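Triphenylmethane reductase (Citrobacter sp., PDB 2JL1) probably reduces triphenylmethane dyes with NADPH as hydride donor, using an NADP-binding Rossmann-type fold of the NmrA-like family. Local coordinates at residues S155-G166 and K220-E231; I102-A110 and H121-R129. All blocks are in the same frame, centred on the assembly; numbering follows the deposited sequence.

Contact 1: residues S155-G166 and K220-E231; sequences STESGAIVTNAG and KVVHQPVSFEEE. Unlike the reference sequence in segment 155-166: Thr156 (reference Ile).
His223 lays the edge of its imidazole along segment 155-166, with Ile161 O and Thr163 OG1 both lying in the ring plane. His223 NE2 and Thr163 OG1 are hydrogen-bonded at 2.6 Å, and His223 CE1 is 3.2 Å from Gly166 O. The ring reaches this position because CG stands opposite the backbone N (chi1 174°). Asp207 takes ND1, so both ring nitrogens are engaged and the ring's rotation is fixed. Thr163 OG1 also accepts from Ala165 N in an ST turn, which ties the turn after the strand to the same hydroxyl.

The backbones form a parallel two-stranded ladder from Val222 N to Gly159 O through to Val226 N to Thr163 O. Its straightest rung is Gln224 N to Ile161 O (2.8 Å, 173°), while Thr163 N to Gln224 O is weak. On the face bearing Ala160, the Val162 and Gln224 side chains lie side by side, pointing the same way, with Val162 CG2 4.0 Å from Gln224 CD. Beyond the ladder, Asn164 OD1 lies 3.1 Å from Glu231 CG and is buried without a polar partner, whereas ND2 donates to Ala249 O. Ser227 and Glu230 start the following helix with a capping box.

Helix 206-217 packs on the face carrying Ile161, through Leu209 and Leu213, and helix 242-256 meets Thr163 and Asn164 through Tyr252; the small sheet lies against both helices, and helix 228-237 touches helix 242-256 directly through Glu231 on Tyr252.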
loop_
_atom_site.group_PDB
_atom_site.type_symbol
_atom_site.label_atom_id
_atom_site.label_comp_id
_atom_site.label_asym_id
_atom_site.label_seq_id
_atom_site.Cartn_x
_atom_site.Cartn_y
_atom_site.Cartn_z
ATOM N N SER A 155 38.792 -1.859 -7.575
ATOM C CA SER A 155 38.725 -2.368 -8.950
ATOM C C SER A 155 39.900 -1.889 -9.800
ATOM O O SER A 155 40.415 -2.644 -10.625
ATOM C CB SER A 155 37.378 -2.019 -9.602
ATOM O OG SER A 155 36.347 -2.835 -9.045
ATOM N N THR A 156 40.323 -0.643 -9.603
ATOM C CA THR A 156 41.525 -0.136 -10.265
ATOM C C THR A 156 42.725 -1.001 -9.869
ATOM O O THR A 156 43.567 -1.316 -10.712
ATOM C CB THR A 156 41.783 1.356 -9.948
ATOM O OG1 THR A 156 40.703 2.162 -10.451
ATOM C CG2 THR A 156 43.116 1.838 -10.546
ATOM N N GLU A 157 42.773 -1.420 -8.603
ATOM C CA GLU A 157 43.887 -2.220 -8.086
ATOM C C GLU A 157 43.890 -3.616 -8.699
ATOM O O GLU A 157 44.917 -4.080 -9.186
ATOM C CB GLU A 157 43.832 -2.320 -6.548
ATOM C CG GLU A 157 44.112 -0.997 -5.795
ATOM C CD GLU A 157 43.710 -1.041 -4.295
ATOM O OE1 GLU A 157 43.628 -2.153 -3.710
ATOM O OE2 GLU A 157 43.479 0.045 -3.699
ATOM N N SER A 158 42.727 -4.266 -8.689
ATOM C CA SER A 158 42.602 -5.648 -9.140
ATOM C C SER A 158 42.566 -5.807 -10.651
ATOM O O SER A 158 42.826 -6.896 -11.161
ATOM C CB SER A 158 41.354 -6.293 -8.521
ATOM O OG SER A 158 40.149 -5.839 -9.145
ATOM N N GLY A 159 42.238 -4.727 -11.362
ATOM C CA GLY A 159 41.971 -4.785 -12.798
ATOM C C GLY A 159 40.625 -5.370 -13.220
ATOM O O GLY A 159 40.458 -5.756 -14.377
ATOM N N ALA A 160 39.662 -5.428 -12.292
ATOM C CA ALA A 160 38.343 -6.011 -12.565
ATOM C C ALA A 160 37.222 -5.432 -11.712
ATOM O O ALA A 160 37.381 -5.240 -10.511
ATOM C CB ALA A 160 38.361 -7.510 -12.381
ATOM N N ILE A 161 36.088 -5.179 -12.353
ATOM C CA ILE A 161 34.818 -4.970 -11.661
ATOM C C ILE A 161 34.084 -6.302 -11.773
ATOM O O ILE A 161 33.831 -6.763 -12.884
ATOM C CB ILE A 161 33.961 -3.877 -12.340
ATOM C CG1 ILE A 161 34.662 -2.516 -12.274
ATOM C CG2 ILE A 161 32.590 -3.789 -11.689
ATOM C CD1 ILE A 161 33.950 -1.402 -13.105
ATOM N N VAL A 162 33.769 -6.919 -10.629
ATOM C CA VAL A 162 33.129 -8.239 -10.585
ATOM C C VAL A 162 31.653 -8.081 -10.176
ATOM O O VAL A 162 31.347 -7.527 -9.102
ATOM C CB VAL A 162 33.897 -9.207 -9.605
ATOM C CG1 VAL A 162 33.260 -10.596 -9.563
ATOM C CG2 VAL A 162 35.343 -9.347 -10.014
ATOM N N THR A 163 30.739 -8.481 -11.060
ATOM C CA THR A 163 29.300 -8.401 -10.774
ATOM C C THR A 163 28.594 -9.596 -11.353
ATOM O O THR A 163 29.100 -10.226 -12.258
ATOM C CB THR A 163 28.619 -7.195 -11.495
ATOM O OG1 THR A 163 28.371 -7.541 -12.862
ATOM C CG2 THR A 163 29.469 -5.955 -11.445
ATOM N N ASN A 164 27.384 -9.866 -10.878
ATOM C CA ASN A 164 26.509 -10.802 -11.581
ATOM C C ASN A 164 25.387 -10.095 -12.355
ATOM O O ASN A 164 24.314 -10.667 -12.529
ATOM C CB ASN A 164 25.929 -11.850 -10.612
ATOM C CG ASN A 164 25.264 -11.225 -9.400
ATOM O OD1 ASN A 164 25.847 -10.369 -8.741
ATOM N ND2 ASN A 164 24.040 -11.655 -9.091
ATOM N N ALA A 165 25.666 -8.893 -12.872
ATOM C CA ALA A 165 24.671 -8.080 -13.594
ATOM C C ALA A 165 24.589 -8.352 -15.089
ATOM O O ALA A 165 23.692 -7.849 -15.761
ATOM C CB ALA A 165 24.940 -6.588 -13.373
ATOM N N GLY A 166 25.513 -9.143 -15.618
ATOM C CA GLY A 166 25.635 -9.327 -17.057
ATOM C C GLY A 166 25.701 -8.005 -17.807
ATOM O O GLY A 166 26.458 -7.085 -17.433
ATOM N N LYS A 220 43.910 -0.684 -17.148
ATOM C CA LYS A 220 42.944 -1.556 -17.793
ATOM C C LYS A 220 42.124 -2.258 -16.731
ATOM O O LYS A 220 42.673 -2.982 -15.899
ATOM C CB LYS A 220 43.663 -2.595 -18.663
ATOM C CG LYS A 220 42.747 -3.544 -19.434
ATOM C CD LYS A 220 41.746 -2.773 -20.314
ATOM C CE LYS A 220 40.727 -3.703 -20.959
ATOM N NZ LYS A 220 39.540 -2.972 -21.510
ATOM N N VAL A 221 40.817 -2.013 -16.747
ATOM C CA VAL A 221 39.879 -2.677 -15.830
ATOM C C VAL A 221 38.828 -3.356 -16.730
ATOM O O VAL A 221 38.278 -2.709 -17.609
ATOM C CB VAL A 221 39.194 -1.648 -14.865
ATOM C CG1 VAL A 221 38.135 -2.328 -13.964
ATOM C CG2 VAL A 221 40.214 -0.907 -14.028
ATOM N N VAL A 222 38.578 -4.650 -16.527
ATOM C CA VAL A 222 37.511 -5.350 -17.250
ATOM C C VAL A 222 36.291 -5.559 -16.343
ATOM O O VAL A 222 36.404 -5.548 -15.116
ATOM C CB VAL A 222 37.973 -6.727 -17.848
ATOM C CG1 VAL A 222 39.176 -6.554 -18.778
ATOM C CG2 VAL A 222 38.299 -7.720 -16.764
ATOM N N HIS A 223 35.114 -5.705 -16.938
ATOM C CA HIS A 223 33.981 -6.211 -16.196
ATOM C C HIS A 223 34.046 -7.732 -16.285
ATOM O O HIS A 223 34.044 -8.283 -17.375
ATOM C CB HIS A 223 32.684 -5.692 -16.782
ATOM C CG HIS A 223 31.451 -6.282 -16.162
ATOM N ND1 HIS A 223 30.324 -6.575 -16.900
ATOM C CD2 HIS A 223 31.174 -6.649 -14.891
ATOM C CE1 HIS A 223 29.401 -7.088 -16.108
ATOM N NE2 HIS A 223 29.889 -7.138 -14.883
ATOM N N GLN A 224 34.095 -8.384 -15.127
ATOM C CA GLN A 224 34.202 -9.829 -15.000
ATOM C C GLN A 224 32.860 -10.354 -14.494
ATOM O O GLN A 224 32.514 -10.158 -13.337
ATOM C CB GLN A 224 35.340 -10.172 -14.016
ATOM C CG GLN A 224 35.673 -11.647 -13.870
ATOM C CD GLN A 224 36.762 -11.899 -12.818
ATOM O OE1 GLN A 224 37.751 -11.161 -12.739
ATOM N NE2 GLN A 224 36.578 -12.946 -12.005
ATOM N N PRO A 225 32.091 -11.025 -15.381
ATOM C CA PRO A 225 30.723 -11.434 -15.073
ATOM C C PRO A 225 30.756 -12.782 -14.355
ATOM O O PRO A 225 31.495 -13.685 -14.765
ATOM C CB PRO A 225 30.090 -11.538 -16.471
ATOM C CG PRO A 225 31.264 -12.061 -17.346
ATOM C CD PRO A 225 32.517 -11.468 -16.734
ATOM N N VAL A 226 30.040 -12.897 -13.245
ATOM C CA VAL A 226 30.014 -14.163 -12.486
ATOM C C VAL A 226 28.580 -14.509 -12.147
ATOM O O VAL A 226 27.690 -13.717 -12.407
ATOM C CB VAL A 226 30.874 -14.114 -11.179
ATOM C CG1 VAL A 226 32.365 -13.940 -11.501
ATOM C CG2 VAL A 226 30.392 -13.020 -10.242
ATOM N N SER A 227 28.360 -15.692 -11.565
ATOM C CA SER A 227 27.046 -16.071 -11.071
ATOM C C SER A 227 26.669 -15.333 -9.775
ATOM O O SER A 227 27.528 -14.786 -9.085
ATOM C CB SER A 227 26.981 -17.590 -10.861
ATOM O OG SER A 227 27.690 -18.008 -9.699
ATOM N N PHE A 228 25.376 -15.323 -9.462
ATOM C CA PHE A 228 24.879 -14.910 -8.163
ATOM C C PHE A 228 25.705 -15.478 -6.994
ATOM O O PHE A 228 26.148 -14.733 -6.109
ATOM C CB PHE A 228 23.423 -15.334 -8.018
ATOM C CG PHE A 228 22.761 -14.846 -6.752
ATOM C CD1 PHE A 228 22.105 -13.618 -6.726
ATOM C CD2 PHE A 228 22.761 -15.628 -5.599
ATOM C CE1 PHE A 228 21.474 -13.166 -5.562
ATOM C CE2 PHE A 228 22.138 -15.173 -4.429
ATOM C CZ PHE A 228 21.496 -13.938 -4.418
ATOM N N GLU A 229 25.904 -16.789 -6.988
ATOM C CA GLU A 229 26.591 -17.443 -5.869
ATOM C C GLU A 229 28.095 -17.129 -5.900
ATOM O O GLU A 229 28.713 -16.926 -4.856
ATOM C CB GLU A 229 26.310 -18.960 -5.854
ATOM C CG GLU A 229 25.999 -19.579 -4.460
ATOM C CD GLU A 229 24.766 -18.976 -3.740
ATOM O OE1 GLU A 229 24.968 -18.357 -2.673
ATOM O OE2 GLU A 229 23.602 -19.116 -4.217
ATOM N N GLU A 230 28.676 -17.038 -7.090
ATOM C CA GLU A 230 30.056 -16.583 -7.199
ATOM C C GLU A 230 30.220 -15.137 -6.695
ATOM O O GLU A 230 31.195 -14.828 -6.018
ATOM C CB GLU A 230 30.562 -16.724 -8.621
ATOM C CG GLU A 230 30.813 -18.174 -9.043
ATOM C CD GLU A 230 31.105 -18.303 -10.522
ATOM O OE1 GLU A 230 30.493 -17.578 -11.342
ATOM O OE2 GLU A 230 31.959 -19.140 -10.871
ATOM N N GLU A 231 29.262 -14.268 -7.006
ATOM C CA GLU A 231 29.288 -12.887 -6.502
ATOM C C GLU A 231 29.264 -12.816 -4.971
ATOM O O GLU A 231 30.143 -12.193 -4.370
ATOM C CB GLU A 231 28.147 -12.047 -7.085
ATOM C CG GLU A 231 28.206 -10.550 -6.689
ATOM C CD GLU A 231 29.397 -9.801 -7.302
ATOM O OE1 GLU A 231 29.971 -10.267 -8.315
ATOM O OE2 GLU A 231 29.755 -8.742 -6.763
HETATM O O HOH W 1 42.195 -6.109 -16.216
HETATM O O HOH W 2 26.779 -12.227 -14.744
#

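Contact 2: residues I102-A110 and H121-R129; sequences IAYTGYAFA and HLATEYAIR
Tyr104 and His121 meet through one short hydrogen bond, OH to ND1 at 2.6 Å, with the hydroxyl at the imidazole edge near its plane. The two rings meet rim to rim, their planes 46° apart, so the polar bond and not a stack joins them. Thr124 comes at the phenol from above: CG2 sits 3.6 Å from the ring centroid and 19° off the normal, a CH-pi contact over one face. At the root of the same side chain, Ile128 CD1 presses on Tyr104 CB at 3.4 Å, and Ile128 CG2 meets Ile102 CG2 at 3.5 Å. Ala110 CB packs on Leu122 CG at 3.7 Å. The imidazole has its own cover, since Gly106 C and Tyr107 N lie over one face, while Tyr107 CB is 3.4 Å from His121 CD2.

The next shell positions these groups. His121 CG projects beside its backbone N (chi1 -70°), which swings the ring over the strand end. Thr124 OG1 bonds to Val120 O and His87, while its methyl, opposite the backbone N, faces the tyrosine. Glu125 OE2 accepts from two waters, one also donating to Tyr104 O and the other accepting from Tyr107 N at 2.9 Å; Arg139 adds a salt bridge.

Strand 101-107 and helix 117-130 belong to a beta-alpha-beta unit completed by strand 135-140. Their interface is mixed: apolar at Ile102 and Ile128 and again at Ala110 and Leu122, with the polar groups between, where the charge of buried Glu125 is probably balanced by Arg139 while OE2 takes hydrogen bonds from the two waters.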
loop_
_atom_site.group_PDB
_atom_site.type_symbol
_atom_site.label_atom_id
_atom_site.label_comp_id
_atom_site.label_asym_id
_atom_site.label_seq_id
_atom_site.Cartn_x
_atom_site.Cartn_y
_atom_site.Cartn_z
ATOM N N ILE A 102 2.600 16.875 0.629
ATOM C CA ILE A 102 3.556 15.828 0.936
ATOM C C ILE A 102 4.291 15.315 -0.320
ATOM O O ILE A 102 3.655 14.886 -1.283
ATOM C CB ILE A 102 2.886 14.672 1.715
ATOM C CG1 ILE A 102 3.902 13.606 2.108
ATOM C CG2 ILE A 102 1.753 14.044 0.905
ATOM C CD1 ILE A 102 3.579 12.967 3.459
ATOM N N ALA A 103 5.623 15.364 -0.293
ATOM C CA ALA A 103 6.469 14.696 -1.303
ATOM C C ALA A 103 7.075 13.451 -0.670
ATOM O O ALA A 103 7.535 13.519 0.475
ATOM C CB ALA A 103 7.592 15.621 -1.786
ATOM N N TYR A 104 7.118 12.350 -1.426
ATOM C CA TYR A 104 7.601 11.067 -0.938
ATOM C C TYR A 104 8.639 10.458 -1.920
ATOM O O TYR A 104 8.391 10.377 -3.123
ATOM C CB TYR A 104 6.423 10.091 -0.725
ATOM C CG TYR A 104 6.892 8.679 -0.391
ATOM C CD1 TYR A 104 7.604 8.415 0.791
ATOM C CD2 TYR A 104 6.688 7.635 -1.283
ATOM C CE1 TYR A 104 8.072 7.132 1.084
ATOM C CE2 TYR A 104 7.159 6.340 -0.999
ATOM C CZ TYR A 104 7.850 6.110 0.172
ATOM O OH TYR A 104 8.314 4.858 0.435
ATOM N N THR A 105 9.796 10.052 -1.396
ATOM C CA THR A 105 10.838 9.408 -2.191
ATOM C C THR A 105 10.511 7.926 -2.361
ATOM O O THR A 105 10.809 7.088 -1.471
ATOM C CB THR A 105 12.247 9.541 -1.546
ATOM O OG1 THR A 105 12.230 8.958 -0.248
ATOM C CG2 THR A 105 12.661 11.021 -1.456
ATOM N N GLY A 106 9.925 7.616 -3.511
ATOM C CA GLY A 106 9.497 6.254 -3.860
ATOM C C GLY A 106 10.544 5.612 -4.746
ATOM O O GLY A 106 11.733 5.881 -4.607
ATOM N N TYR A 107 10.103 4.741 -5.635
ATOM C CA TYR A 107 11.025 3.947 -6.444
ATOM C C TYR A 107 10.433 3.914 -7.850
ATOM O O TYR A 107 9.244 3.630 -8.015
ATOM C CB TYR A 107 11.186 2.560 -5.819
ATOM C CG TYR A 107 12.107 1.616 -6.553
ATOM C CD1 TYR A 107 13.448 1.958 -6.787
ATOM C CD2 TYR A 107 11.648 0.373 -6.992
ATOM C CE1 TYR A 107 14.322 1.086 -7.469
ATOM C CE2 TYR A 107 12.515 -0.519 -7.676
ATOM C CZ TYR A 107 13.855 -0.147 -7.903
ATOM O OH TYR A 107 14.725 -0.997 -8.578
ATOM N N ALA A 108 11.248 4.285 -8.843
ATOM C CA ALA A 108 10.800 4.430 -10.219
ATOM C C ALA A 108 10.323 3.101 -10.749
ATOM O O ALA A 108 10.903 2.041 -10.452
ATOM C CB ALA A 108 11.925 4.970 -11.097
ATOM N N PHE A 109 9.266 3.160 -11.533
ATOM C CA PHE A 109 8.694 1.988 -12.182
ATOM C C PHE A 109 8.367 0.859 -11.208
ATOM O O PHE A 109 8.473 -0.323 -11.561
ATOM C CB PHE A 109 9.582 1.532 -13.339
ATOM C CG PHE A 109 9.870 2.636 -14.322
ATOM C CD1 PHE A 109 8.847 3.167 -15.109
ATOM C CD2 PHE A 109 11.130 3.167 -14.420
ATOM C CE1 PHE A 109 9.102 4.203 -16.018
ATOM C CE2 PHE A 109 11.403 4.196 -15.325
ATOM C CZ PHE A 109 10.383 4.712 -16.123
ATOM N N ALA A 110 7.940 1.225 -9.994
ATOM C CA ALA A 110 7.746 0.233 -8.921
ATOM C C ALA A 110 6.794 -0.909 -9.335
ATOM O O ALA A 110 7.020 -2.083 -8.977
ATOM C CB ALA A 110 7.239 0.923 -7.641
ATOM N N HIS A 121 7.178 0.779 -1.264
ATOM C CA HIS A 121 6.975 2.100 -1.852
ATOM C C HIS A 121 5.563 2.266 -2.387
ATOM O O HIS A 121 4.929 3.317 -2.201
ATOM C CB HIS A 121 8.046 2.382 -2.918
ATOM C CG HIS A 121 9.402 2.593 -2.332
ATOM N ND1 HIS A 121 9.658 3.562 -1.377
ATOM C CD2 HIS A 121 10.561 1.919 -2.505
ATOM C CE1 HIS A 121 10.927 3.485 -1.009
ATOM N NE2 HIS A 121 11.499 2.505 -1.689
ATOM N N LEU A 122 5.048 1.213 -3.017
ATOM C CA LEU A 122 3.659 1.260 -3.549
ATOM C C LEU A 122 2.621 1.304 -2.405
ATOM O O LEU A 122 1.637 2.062 -2.477
ATOM C CB LEU A 122 3.406 0.086 -4.483
ATOM C CG LEU A 122 4.069 0.198 -5.875
ATOM C CD1 LEU A 122 4.310 -1.205 -6.494
ATOM C CD2 LEU A 122 3.225 1.069 -6.805
ATOM N N ALA A 123 2.858 0.530 -1.343
ATOM C CA ALA A 123 1.987 0.555 -0.156
ATOM C C ALA A 123 1.967 1.962 0.444
ATOM O O ALA A 123 0.903 2.472 0.846
ATOM C CB ALA A 123 2.448 -0.493 0.893
ATOM N N THR A 124 3.142 2.602 0.485
ATOM C CA THR A 124 3.291 3.940 1.069
ATOM C C THR A 124 2.613 5.006 0.209
ATOM O O THR A 124 1.919 5.897 0.731
ATOM C CB THR A 124 4.789 4.270 1.315
ATOM O OG1 THR A 124 5.326 3.253 2.174
ATOM C CG2 THR A 124 4.937 5.659 1.978
ATOM N N GLU A 125 2.779 4.900 -1.108
ATOM C CA GLU A 125 2.046 5.775 -2.036
ATOM C C GLU A 125 0.518 5.687 -1.828
ATOM O O GLU A 125 -0.155 6.715 -1.731
ATOM C CB GLU A 125 2.389 5.468 -3.496
ATOM C CG GLU A 125 3.731 6.070 -3.960
ATOM C CD GLU A 125 4.009 5.868 -5.452
ATOM O OE1 GLU A 125 3.064 5.537 -6.231
ATOM O OE2 GLU A 125 5.194 6.057 -5.843
ATOM N N TYR A 126 -0.022 4.469 -1.776
ATOM C CA TYR A 126 -1.446 4.286 -1.482
ATOM C C TYR A 126 -1.864 4.824 -0.129
ATOM O O TYR A 126 -2.959 5.390 -0.010
ATOM C CB TYR A 126 -1.879 2.827 -1.651
ATOM C CG TYR A 126 -2.075 2.459 -3.077
ATOM C CD1 TYR A 126 -3.129 3.025 -3.822
ATOM C CD2 TYR A 126 -1.224 1.569 -3.714
ATOM C CE1 TYR A 126 -3.318 2.700 -5.157
ATOM C CE2 TYR A 126 -1.419 1.227 -5.051
ATOM C CZ TYR A 126 -2.465 1.807 -5.759
ATOM O OH TYR A 126 -2.666 1.485 -7.073
ATOM N N ALA A 127 -1.010 4.673 0.887
ATOM C CA ALA A 127 -1.257 5.295 2.187
ATOM C C ALA A 127 -1.386 6.822 2.087
ATOM O O ALA A 127 -2.311 7.416 2.634
ATOM C CB ALA A 127 -0.167 4.911 3.210
ATOM N N ILE A 128 -0.452 7.456 1.379
ATOM C CA ILE A 128 -0.497 8.913 1.186
ATOM C C ILE A 128 -1.761 9.347 0.431
ATOM O O ILE A 128 -2.355 10.397 0.744
ATOM C CB ILE A 128 0.782 9.425 0.465
ATOM C CG1 ILE A 128 1.971 9.312 1.419
ATOM C CG2 ILE A 128 0.570 10.877 -0.063
ATOM C CD1 ILE A 128 3.404 9.350 0.737
ATOM N N ARG A 129 -2.172 8.546 -0.552
ATOM C CA ARG A 129 -3.422 8.828 -1.271
ATOM C C ARG A 129 -4.657 8.883 -0.347
ATOM O O ARG A 129 -5.521 9.736 -0.549
ATOM C CB ARG A 129 -3.635 7.884 -2.457
ATOM C CG ARG A 129 -2.610 8.061 -3.583
ATOM C CD ARG A 129 -2.836 7.040 -4.697
ATOM N NE ARG A 129 -1.855 7.138 -5.781
ATOM C CZ ARG A 129 -1.953 7.959 -6.827
ATOM N NH1 ARG A 129 -2.982 8.798 -6.935
ATOM N NH2 ARG A 129 -1.018 7.941 -7.773
HETATM O O HOH W 3 7.190 8.185 -4.826
HETATM O O HOH W 4 7.238 4.263 -5.849
#

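How the contacts relate
Contact 2 lies inside the Rossmann-type domain and contact 1 in the small two-stranded sheet on the opposite side of the chain's centre. Their centres are 33 Å apart and their nearest atoms about 13 Å, so they do not touch, and along the chain contact 2 closes before contact 1 opens. Their relation to the cofactor differs. In contact 2 the Tyr107 side chain is about 5 Å from bound NADP, and that of Thr105 about 3 Å from the side chain of the NADP-binding residue Ser74, whereas contact 1 is remote from the annotated sites. Contact 2 joins strand to helix; contact 1 pairs two strands whose segments have 53 residues between them in the chain.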